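Local atomic coordinates of tapirin (PDB entry 6N2B), a protein that probably helps an extremely thermophilic bacterium adhere to plant biomass by binding cellulose through its calcium-containing, beta-helical C-terminal domain. Residues Ile228-Arg233 with Leu248-Pro253. Sequence-based numbering, arbitrary orientation.
Sequences IYSGER and LICKGP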
loop_
_atom_site.group_PDB
_atom_site.type_symbol
_atom_site.label_atom_id
_atom_site.label_comp_id
_atom_site.label_asym_id
_atom_site.label_seq_id
_atom_site.Cartn_x
_atom_site.Cartn_y
_atom_site.Cartn_z
ATOM N N ILE A 228 3.153 -4.623 0.141
ATOM C CA ILE A 228 2.603 -4.055 1.354
ATOM C C ILE A 228 1.365 -4.860 1.693
ATOM O O ILE A 228 0.526 -5.107 0.817
ATOM C CB ILE A 228 2.242 -2.569 1.165
ATOM C CG1 ILE A 228 3.507 -1.732 0.989
ATOM C CG2 ILE A 228 1.399 -2.053 2.299
ATOM C CD1 ILE A 228 3.344 -0.638 -0.030
ATOM N N TYR A 229 1.262 -5.291 2.947
ATOM C CA TYR A 229 0.099 -6.009 3.444
ATOM C C TYR A 229 -0.306 -5.416 4.778
ATOM O O TYR A 229 0.551 -5.104 5.610
ATOM C CB TYR A 229 0.376 -7.515 3.647
ATOM C CG TYR A 229 -0.733 -8.197 4.430
ATOM C CD1 TYR A 229 -1.940 -8.510 3.816
ATOM C CD2 TYR A 229 -0.591 -8.496 5.786
ATOM C CE1 TYR A 229 -2.964 -9.110 4.506
ATOM C CE2 TYR A 229 -1.612 -9.090 6.494
ATOM C CZ TYR A 229 -2.800 -9.399 5.844
ATOM O OH TYR A 229 -3.844 -10.003 6.514
ATOM N N SER A 230 -1.609 -5.313 4.996
ATOM C CA SER A 230 -2.146 -5.043 6.320
ATOM C C SER A 230 -3.396 -5.869 6.565
ATOM O O SER A 230 -4.255 -5.993 5.687
ATOM C CB SER A 230 -2.500 -3.574 6.510
ATOM O OG SER A 230 -3.617 -3.462 7.367
ATOM N N GLY A 231 -3.500 -6.408 7.780
ATOM C CA GLY A 231 -4.698 -7.124 8.188
ATOM C C GLY A 231 -5.851 -6.244 8.624
ATOM O O GLY A 231 -6.999 -6.687 8.566
ATOM N N GLU A 232 -5.576 -5.012 9.060
ATOM C CA GLU A 232 -6.612 -4.056 9.437
ATOM C C GLU A 232 -6.505 -2.771 8.620
ATOM O O GLU A 232 -6.419 -2.829 7.394
ATOM C CB GLU A 232 -6.535 -3.738 10.929
ATOM C CG GLU A 232 -6.697 -4.955 11.839
ATOM C CD GLU A 232 -8.093 -5.550 11.801
ATOM O OE1 GLU A 232 -9.083 -4.786 11.683
ATOM O OE2 GLU A 232 -8.191 -6.792 11.899
ATOM N N ARG A 233 -6.506 -1.610 9.278
ATOM C CA ARG A 233 -6.531 -0.325 8.583
ATOM C C ARG A 233 -5.140 0.116 8.123
ATOM O O ARG A 233 -4.135 -0.117 8.808
ATOM C CB ARG A 233 -7.103 0.752 9.499
ATOM C CG ARG A 233 -8.598 0.669 9.745
ATOM C CD ARG A 233 -9.071 1.739 10.753
ATOM N NE ARG A 233 -8.628 3.109 10.438
ATOM C CZ ARG A 233 -7.560 3.712 10.981
ATOM N NH1 ARG A 233 -7.254 4.961 10.635
ATOM N NH2 ARG A 233 -6.790 3.074 11.871
ATOM N N LEU A 248 -0.276 -4.246 -3.038
ATOM C CA LEU A 248 -0.734 -3.628 -1.795
ATOM C C LEU A 248 -2.037 -4.325 -1.448
ATOM O O LEU A 248 -3.065 -4.025 -2.053
ATOM C CB LEU A 248 -0.940 -2.129 -1.946
ATOM C CG LEU A 248 -1.217 -1.289 -0.688
ATOM C CD1 LEU A 248 -1.040 0.162 -1.009
ATOM C CD2 LEU A 248 -2.609 -1.485 -0.102
ATOM N N ILE A 249 -2.008 -5.235 -0.484
ATOM C CA ILE A 249 -3.200 -5.973 -0.067
ATOM C C ILE A 249 -3.647 -5.477 1.302
ATOM O O ILE A 249 -2.885 -5.535 2.273
ATOM C CB ILE A 249 -2.948 -7.485 -0.023
ATOM C CG1 ILE A 249 -2.659 -8.018 -1.427
ATOM C CG2 ILE A 249 -4.130 -8.173 0.649
ATOM C CD1 ILE A 249 -2.144 -9.422 -1.449
ATOM N N CYS A 250 -4.883 -5.014 1.394
ATOM C CA CYS A 250 -5.439 -4.608 2.676
ATOM C C CYS A 250 -6.680 -5.434 2.950
ATOM O O CYS A 250 -7.661 -5.352 2.203
ATOM C CB CYS A 250 -5.791 -3.126 2.712
ATOM S SG CYS A 250 -6.667 -2.736 4.254
ATOM N N LYS A 251 -6.647 -6.223 4.019
ATOM C CA LYS A 251 -7.780 -7.076 4.331
ATOM C C LYS A 251 -8.640 -6.522 5.463
ATOM O O LYS A 251 -9.587 -7.188 5.889
ATOM C CB LYS A 251 -7.289 -8.490 4.617
ATOM C CG LYS A 251 -6.756 -9.146 3.342
ATOM C CD LYS A 251 -6.897 -10.660 3.338
ATOM C CE LYS A 251 -8.291 -11.147 2.949
ATOM N NZ LYS A 251 -8.284 -12.616 2.631
ATOM N N GLY A 252 -8.363 -5.292 5.916
ATOM C CA GLY A 252 -9.196 -4.594 6.873
ATOM C C GLY A 252 -10.190 -3.620 6.247
ATOM O O GLY A 252 -10.379 -3.572 5.025
ATOM N N PRO A 253 -10.855 -2.824 7.095
ATOM C CA PRO A 253 -12.019 -2.047 6.625
ATOM C C PRO A 253 -11.731 -0.746 5.864
ATOM O O PRO A 253 -12.631 -0.273 5.156
ATOM C CB PRO A 253 -12.786 -1.745 7.927
ATOM C CG PRO A 253 -11.799 -1.902 9.019
ATOM C CD PRO A 253 -10.829 -2.952 8.563
#
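The ring of Y229 turns one edge to the neighbouring strand: the CG2 methyl of I249 lies in the ring plane, 3.9 Å from CD1, and CG of K251 meets CE1 at the same edge. The rings of Y210 and F417 both stack with it. Placed anti to the backbone N (chi1 168°), Y229 CG comes to 4.0 Å from I249 O. An alanine here would probably open a gap beside the I249 methyl and the K251 chain and deprive Y210 and F417 of a stacking partner.

On the opposite face of the sheet, I228 CG2 packs against L248 CG at 4.0 Å, and two residues on S230 and C250 pair on that face. Three backbone bonds hold the parallel strands in register: I249 N to I228 O, S230 N to I249 O (3.0 Å) and K251 N to S230 O, the last almost straight at 172°. Past the strands, E232 O lies 3.2 Å from C250 SG; the sulfur accepts a weak hydrogen bond from G252 N. The R233 side chain crosses P253 at about a right angle, and its NE makes a salt bridge with E254 OE1.

Strands 227-230 and 240-250 lie on successive turns of the beta-helix, with 207-211 flanking the first and 269-272 the second. K251 NZ hydrogen-bonds to the backbone oxygens of I412, in helix 408-413, and F415, linking the strand's end to that helix.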